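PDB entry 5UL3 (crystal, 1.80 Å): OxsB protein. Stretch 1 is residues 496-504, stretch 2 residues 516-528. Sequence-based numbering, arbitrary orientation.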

ATOM      1  N   THR A 496      23.919 -13.700  12.151  1.00 35.86           N
ATOM      2  CA  THR A 496      24.746 -12.698  11.492  1.00 31.38           C
ATOM      3  C   THR A 496      25.293 -13.187  10.154  1.00 33.98           C
ATOM      4  O   THR A 496      26.120 -12.504   9.539  1.00 36.92           O
ATOM      5  CB  THR A 496      25.892 -12.268  12.423  1.00 30.93           C
ATOM      6  OG1 THR A 496      26.635 -13.424  12.848  1.00 34.89           O
ATOM      7  CG2 THR A 496      25.328 -11.566  13.646  1.00 36.02           C
ATOM      8  N   ASP A 497      24.841 -14.342   9.675  1.00 33.82           N
ATOM      9  CA  ASP A 497      25.281 -14.853   8.383  1.00 32.95           C
ATOM     10  C   ASP A 497      24.223 -14.681   7.303  1.00 34.47           C
ATOM     11  O   ASP A 497      24.253 -15.388   6.291  1.00 36.02           O
ATOM     12  CB  ASP A 497      25.685 -16.321   8.505  1.00 38.29           C
ATOM     13  CG  ASP A 497      24.531 -17.207   8.907  1.00 43.07           C
ATOM     14  OD1 ASP A 497      23.567 -16.698   9.516  1.00 39.23           O
ATOM     15  OD2 ASP A 497      24.592 -18.422   8.622  1.00 50.51           O
ATOM     16  N   ALA A 498      23.293 -13.750   7.493  1.00 32.31           N
ATOM     17  CA  ALA A 498      22.236 -13.499   6.524  1.00 31.37           C
ATOM     18  C   ALA A 498      22.453 -12.206   5.755  1.00 28.50           C
ATOM     19  O   ALA A 498      22.379 -12.193   4.527  1.00 31.32           O
ATOM     20  CB  ALA A 498      20.869 -13.461   7.229  1.00 28.79           C
ATOM     21  N   LEU A 499      22.751 -11.107   6.440  1.00 28.48           N
ATOM     22  CA  LEU A 499      22.833  -9.818   5.760  1.00 27.93           C
ATOM     23  C   LEU A 499      24.222  -9.630   5.159  1.00 33.74           C
ATOM     24  O   LEU A 499      25.228  -9.637   5.881  1.00 33.04           O
ATOM     25  CB  LEU A 499      22.485  -8.686   6.729  1.00 32.89           C
ATOM     26  CG  LEU A 499      21.127  -8.846   7.431  1.00 30.93           C
ATOM     27  CD1 LEU A 499      20.869  -7.710   8.418  1.00 29.40           C
ATOM     28  CD2 LEU A 499      19.990  -8.941   6.404  1.00 27.11           C
ATOM     29  N   MET A 500      24.273  -9.472   3.840  1.00 27.05           N
ATOM     30  CA  MET A 500      25.514  -9.314   3.096  1.00 28.44           C
ATOM     31  C   MET A 500      25.713  -7.859   2.701  1.00 29.04           C
ATOM     32  O   MET A 500      24.754  -7.132   2.421  1.00 30.36           O
ATOM     33  CB  MET A 500      25.521 -10.170   1.827  1.00 26.53           C
ATOM     34  CG  MET A 500      25.385 -11.663   2.057  1.00 29.97           C
ATOM     35  SD  MET A 500      26.833 -12.391   2.857  1.00 32.19           S
ATOM     36  CE  MET A 500      26.129 -12.766   4.442  1.00 33.32           C
ATOM     37  N   LYS A 501      26.977  -7.444   2.667  1.00 31.39           N
ATOM     38  CA  LYS A 501      27.321  -6.191   2.033  1.00 28.24           C
ATOM     39  C   LYS A 501      27.051  -6.301   0.541  1.00 31.47           C
ATOM     40  O   LYS A 501      27.010  -7.406  -0.003  1.00 29.94           O
ATOM     41  CB  LYS A 501      28.796  -5.860   2.244  1.00 37.49           C
ATOM     42  CG  LYS A 501      29.207  -5.637   3.675  1.00 32.22           C
ATOM     43  CD  LYS A 501      30.722  -5.458   3.747  1.00 39.84           C
ATOM     44  CE  LYS A 501      31.159  -4.922   5.100  1.00 48.08           C
ATOM     45  NZ  LYS A 501      32.641  -4.863   5.214  1.00 58.51           N
ATOM     46  N   PRO A 502      26.866  -5.172  -0.147  1.00 29.00           N
ATOM     47  CA  PRO A 502      26.806  -5.213  -1.615  1.00 29.21           C
ATOM     48  C   PRO A 502      28.079  -5.830  -2.161  1.00 40.93           C
ATOM     49  O   PRO A 502      29.185  -5.384  -1.857  1.00 38.62           O
ATOM     50  CB  PRO A 502      26.673  -3.734  -2.013  1.00 31.06           C
ATOM     51  CG  PRO A 502      26.059  -3.081  -0.810  1.00 31.29           C
ATOM     52  CD  PRO A 502      26.624  -3.815   0.379  1.00 34.88           C
ATOM     53  N   ILE A 503      27.919  -6.876  -2.962  1.00 31.15           N
ATOM     54  CA  ILE A 503      29.047  -7.660  -3.446  1.00 35.84           C
ATOM     55  C   ILE A 503      29.365  -7.211  -4.863  1.00 38.03           C
ATOM     56  O   ILE A 503      28.471  -7.127  -5.710  1.00 41.68           O
ATOM     57  CB  ILE A 503      28.743  -9.168  -3.397  1.00 34.34           C
ATOM     58  CG1 ILE A 503      28.600  -9.630  -1.945  1.00 32.45           C
ATOM     59  CG2 ILE A 503      29.846  -9.951  -4.089  1.00 43.07           C
ATOM     60  CD1 ILE A 503      28.319 -11.113  -1.792  1.00 35.46           C
ATOM     61  N   ASP A 504      30.635  -6.902  -5.120  1.00 40.76           N
ATOM     62  CA  ASP A 504      31.053  -6.595  -6.482  1.00 49.75           C
ATOM     63  C   ASP A 504      31.015  -7.884  -7.290  1.00 40.06           C
ATOM     64  O   ASP A 504      31.813  -8.794  -7.051  1.00 41.38           O
ATOM     65  CB  ASP A 504      32.448  -5.976  -6.494  1.00 54.03           C
ATOM     66  CG  ASP A 504      32.789  -5.315  -7.829  1.00 70.75           C
ATOM     67  OD1 ASP A 504      32.358  -5.822  -8.889  1.00 61.27           O
ATOM     68  OD2 ASP A 504      33.487  -4.276  -7.817  1.00 86.36           O
ATOM     69  N   LYS A 516      28.225 -19.642  -4.321  1.00 36.99           N
ATOM     70  CA  LYS A 516      29.032 -19.163  -3.205  1.00 34.32           C
ATOM     71  C   LYS A 516      28.165 -18.671  -2.051  1.00 39.16           C
ATOM     72  O   LYS A 516      28.485 -18.922  -0.883  1.00 42.00           O
ATOM     73  CB  LYS A 516      29.983 -18.072  -3.681  1.00 39.47           C
ATOM     74  CG  LYS A 516      31.236 -18.610  -4.370  1.00 49.53           C
ATOM     75  CD  LYS A 516      32.048 -17.477  -4.982  1.00 49.34           C
ATOM     76  CE  LYS A 516      33.296 -17.980  -5.702  1.00 63.42           C
ATOM     77  NZ  LYS A 516      34.401 -18.303  -4.754  1.00 72.79           N
ATOM     78  N   LEU A 517      27.061 -17.974  -2.345  1.00 37.98           N
ATOM     79  CA  LEU A 517      26.202 -17.498  -1.263  1.00 32.78           C
ATOM     80  C   LEU A 517      25.434 -18.627  -0.586  1.00 35.59           C
ATOM     81  O   LEU A 517      25.069 -18.488   0.583  1.00 37.61           O
ATOM     82  CB  LEU A 517      25.240 -16.426  -1.784  1.00 31.30           C
ATOM     83  CG  LEU A 517      25.919 -15.083  -2.068  1.00 34.75           C
ATOM     84  CD1 LEU A 517      24.992 -14.146  -2.824  1.00 32.80           C
ATOM     85  CD2 LEU A 517      26.375 -14.450  -0.771  1.00 34.93           C
ATOM     86  N   LEU A 518      25.201 -19.749  -1.268  1.00 34.64           N
ATOM     87  CA  LEU A 518      24.519 -20.849  -0.602  1.00 40.14           C
ATOM     88  C   LEU A 518      25.470 -21.748   0.183  1.00 42.03           C
ATOM     89  O   LEU A 518      25.105 -22.227   1.259  1.00 43.63           O
ATOM     90  CB  LEU A 518      23.745 -21.694  -1.615  1.00 38.60           C
ATOM     91  CG  LEU A 518      22.261 -21.372  -1.752  1.00 36.87           C
ATOM     92  CD1 LEU A 518      22.092 -19.998  -2.411  1.00 36.45           C
ATOM     93  CD2 LEU A 518      21.575 -22.458  -2.561  1.00 43.10           C
ATOM     94  N   ASN A 519      26.688 -21.971  -0.318  1.00 42.60           N
ATOM     95  CA  ASN A 519      27.531 -23.058   0.168  1.00 46.64           C
ATOM     96  C   ASN A 519      28.907 -22.642   0.661  1.00 51.79           C
ATOM     97  O   ASN A 519      29.505 -23.387   1.447  1.00 53.90           O
ATOM     98  CB  ASN A 519      27.734 -24.108  -0.935  1.00 40.27           C
ATOM     99  CG  ASN A 519      26.435 -24.611  -1.494  1.00 41.03           C
ATOM    100  OD1 ASN A 519      25.559 -25.056  -0.750  1.00 50.01           O
ATOM    101  ND2 ASN A 519      26.284 -24.520  -2.810  1.00 44.96           N
ATOM    102  N   ASP A 520      29.439 -21.509   0.211  1.00 42.67           N
ATOM    103  CA  ASP A 520      30.823 -21.135   0.497  1.00 45.37           C
ATOM    104  C   ASP A 520      30.846 -20.387   1.822  1.00 46.21           C
ATOM    105  O   ASP A 520      30.611 -19.179   1.872  1.00 43.94           O
ATOM    106  CB  ASP A 520      31.396 -20.307  -0.645  1.00 48.94           C
ATOM    107  CG  ASP A 520      32.908 -20.192  -0.592  1.00 49.24           C
ATOM    108  OD1 ASP A 520      33.475 -20.126   0.515  1.00 50.94           O
ATOM    109  OD2 ASP A 520      33.528 -20.142  -1.674  1.00 55.10           O
ATOM    110  N   LYS A 521      31.134 -21.111   2.904  1.00 47.78           N
ATOM    111  CA  LYS A 521      31.108 -20.497   4.227  1.00 47.27           C
ATOM    112  C   LYS A 521      32.157 -19.400   4.365  1.00 44.27           C
ATOM    113  O   LYS A 521      31.922 -18.403   5.055  1.00 44.84           O
ATOM    114  CB  LYS A 521      31.308 -21.564   5.304  1.00 54.41           C
ATOM    115  CG  LYS A 521      31.214 -21.028   6.719  1.00 62.32           C
ATOM    116  CD  LYS A 521      29.826 -20.470   6.996  1.00 73.17           C
ATOM    117  CE  LYS A 521      29.840 -19.483   8.158  1.00 70.12           C
ATOM    118  NZ  LYS A 521      29.689 -18.068   7.695  1.00 61.19           N
ATOM    119  N   GLU A 522      33.318 -19.564   3.725  1.00 48.84           N
ATOM    120  CA  GLU A 522      34.327 -18.510   3.770  1.00 46.21           C
ATOM    121  C   GLU A 522      33.855 -17.272   3.025  1.00 44.08           C
ATOM    122  O   GLU A 522      34.111 -16.144   3.458  1.00 41.14           O
ATOM    123  CB  GLU A 522      35.646 -19.008   3.178  1.00 59.87           C
ATOM    124  CG  GLU A 522      36.386 -20.016   4.042  1.00 70.68           C
ATOM    125  CD  GLU A 522      37.830 -20.191   3.609  1.00 88.28           C
ATOM    126  OE1 GLU A 522      38.233 -19.546   2.616  1.00 87.81           O
ATOM    127  OE2 GLU A 522      38.561 -20.966   4.262  1.00 92.04           O
ATOM    128  N   PHE A 523      33.175 -17.466   1.895  1.00 44.07           N
ATOM    129  CA  PHE A 523      32.655 -16.338   1.130  1.00 40.49           C
ATOM    130  C   PHE A 523      31.611 -15.569   1.936  1.00 37.20           C
ATOM    131  O   PHE A 523      31.673 -14.339   2.043  1.00 34.76           O
ATOM    132  CB  PHE A 523      32.070 -16.844  -0.190  1.00 40.89           C
ATOM    133  CG  PHE A 523      31.647 -15.762  -1.139  1.00 44.14           C
ATOM    134  CD1 PHE A 523      32.551 -15.208  -2.026  1.00 42.14           C
ATOM    135  CD2 PHE A 523      30.326 -15.333  -1.176  1.00 39.11           C
ATOM    136  CE1 PHE A 523      32.155 -14.230  -2.920  1.00 43.73           C
ATOM    137  CE2 PHE A 523      29.927 -14.356  -2.066  1.00 37.63           C
ATOM    138  CZ  PHE A 523      30.839 -13.803  -2.939  1.00 39.67           C
ATOM    139  N   ILE A 524      30.650 -16.287   2.523  1.00 39.07           N
ATOM    140  CA  ILE A 524      29.630 -15.647   3.349  1.00 32.57           C
ATOM    141  C   ILE A 524      30.277 -14.845   4.476  1.00 43.52           C
ATOM    142  O   ILE A 524      29.927 -13.681   4.712  1.00 38.32           O
ATOM    143  CB  ILE A 524      28.645 -16.700   3.883  1.00 39.01           C
ATOM    144  CG1 ILE A 524      27.874 -17.331   2.717  1.00 36.95           C
ATOM    145  CG2 ILE A 524      27.707 -16.080   4.886  1.00 44.11           C
ATOM    146  CD1 ILE A 524      27.281 -18.709   3.025  1.00 39.43           C
ATOM    147  N   GLU A 525      31.252 -15.445   5.168  1.00 44.10           N
ATOM    148  CA  GLU A 525      31.953 -14.734   6.239  1.00 45.28           C
ATOM    149  C   GLU A 525      32.664 -13.485   5.725  1.00 38.66           C
ATOM    150  O   GLU A 525      32.645 -12.438   6.384  1.00 41.56           O
ATOM    151  CB  GLU A 525      32.951 -15.665   6.921  1.00 44.10           C
ATOM    152  CG  GLU A 525      32.356 -16.381   8.102  1.00 62.72           C
ATOM    153  CD  GLU A 525      31.672 -15.420   9.045  1.00 58.61           C
ATOM    154  OE1 GLU A 525      32.381 -14.596   9.668  1.00 53.84           O
ATOM    155  OE2 GLU A 525      30.423 -15.477   9.141  1.00 67.78           O
ATOM    156  N   LYS A 526      33.300 -13.575   4.555  1.00 39.39           N
ATOM    157  CA  LYS A 526      34.047 -12.430   4.039  1.00 41.24           C
ATOM    158  C   LYS A 526      33.138 -11.244   3.744  1.00 43.20           C
ATOM    159  O   LYS A 526      33.531 -10.090   3.960  1.00 42.38           O
ATOM    160  CB  LYS A 526      34.808 -12.823   2.775  1.00 46.39           C
ATOM    161  CG  LYS A 526      35.503 -11.656   2.100  1.00 50.53           C
ATOM    162  CD  LYS A 526      36.177 -12.070   0.802  1.00 51.43           C
ATOM    163  CE  LYS A 526      36.942 -10.896   0.198  1.00 59.09           C
ATOM    164  NZ  LYS A 526      37.404 -11.169  -1.194  1.00 64.08           N
ATOM    165  N   HIS A 527      31.916 -11.500   3.277  1.00 37.84           N
ATOM    166  CA  HIS A 527      31.059 -10.447   2.750  1.00 31.07           C
ATOM    167  C   HIS A 527      29.925 -10.030   3.682  1.00 32.22           C
ATOM    168  O   HIS A 527      29.181  -9.101   3.344  1.00 36.23           O
ATOM    169  CB  HIS A 527      30.491 -10.885   1.398  1.00 38.88           C
ATOM    170  CG  HIS A 527      31.518 -10.963   0.309  1.00 39.27           C
ATOM    171  ND1 HIS A 527      31.979  -9.849  -0.362  1.00 41.66           N
ATOM    172  CD2 HIS A 527      32.166 -12.023  -0.234  1.00 41.09           C
ATOM    173  CE1 HIS A 527      32.869 -10.218  -1.266  1.00 40.92           C
ATOM    174  NE2 HIS A 527      32.996 -11.532  -1.213  1.00 40.08           N
ATOM    175  N   LYS A 528      29.772 -10.664   4.839  1.00 33.49           N
ATOM    176  CA  LYS A 528      28.667 -10.331   5.727  1.00 32.49           C
ATOM    177  C   LYS A 528      28.808  -8.906   6.255  1.00 39.12           C
ATOM    178  O   LYS A 528      29.913  -8.368   6.368  1.00 38.37           O
ATOM    179  CB  LYS A 528      28.610 -11.326   6.889  1.00 35.81           C
ATOM    180  CG  LYS A 528      29.692 -11.103   7.945  1.00 34.07           C
ATOM    181  CD  LYS A 528      29.692 -12.186   9.028  1.00 48.64           C
ATOM    182  CE  LYS A 528      30.687 -11.831  10.140  1.00 48.75           C
ATOM    183  NZ  LYS A 528      30.945 -12.970  11.070  1.00 59.58           N
TER
HETATM  184  O   HOH W   1      29.252 -12.203  12.938  1.00 50.42           O
HETATM  185  O   HOH W   2      28.152 -15.059  10.962  1.00 51.70           O
HETATM  186  O   HOH W   3      31.484  -6.895  -0.540  1.00 44.07           O

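What fixes the backbones of the two stretches against each other? Stretch 1 has no regular helix or strand, and it meets the end of the second helix of stretch 2, where Lys528 leaves helical geometry. There the carbonyl of His527 is free to accept from outside the helix, and Lys501 N donates to His527 O at 2.8 Å. One residue along, Lys528 CA lies 3.5 Å from Leu499 O in a CA-H...O contact. Met500 and Lys528 form a single bridge between these two contacts, their CA atoms 4.2 Å apart. The contact buries 535 Å² in all, with Ile503, Met500 and Leu517 among the buried residues.

How does Met500 fill the space beside the helix? Its CA-to-CB bond points sideways, but chi1 and chi2 are both m, and this double bend brings the end of the side chain nearer to stretch 2. With chi3 at 110°, between wells, the terminal methyl reaches Ile524, Met500 CE to Ile524 CG2 being 3.7 Å. Nearer the backbone, Met500 CG is 4.1 Å from Leu517 CD2. A long, unbranched and flexible side chain suits this buried place, because it can bend to follow several apolar neighbours.

What does Ile503 meet as it points toward the other stretch? With chi1 m and chi2 t, it extends CD1 into a pocket lined by Leu517, Phe523 and His527. Ile503 CD1 is 4.0 Å from Leu517 CD2 and 3.6 Å from Phe523 CE2, the latter an oblique approach to the ring. The same methyl lies over one face of the His527 imidazole, 4.2 Å from CD1 to the ring centroid, as a CH-pi contact. The imidazole, with chi1 m, can thus offer a face to the isoleucine while its ND1 stays 3.0 Å from the oxygen of water 3, whose hydrogen bond to Pro502 O spans 3.1 Å.

What do the charged side chains contribute at the margin? Lys528 has chi1 p and then three t angles, so beyond that first turn its chain runs out extended past Thr496, with Lys528 CD 3.6 Å from Thr496 O. Its amine gives a salt bridge to Glu525, Lys528 NZ to Glu525 OE1 at 2.6 Å, and also donates to water 1, 2.6 Å from NZ to the water oxygen. Thr496, chi1 p, places OG1 2.9 Å from the oxygens of both water 1 and water 2, and water 2 donates to Glu525 OE2 at 2.9 Å. Across the stretches, Thr496 OG1 is linked to Lys528 and Glu525 through water, while the aliphatic part of the lysine packs against stretch 1.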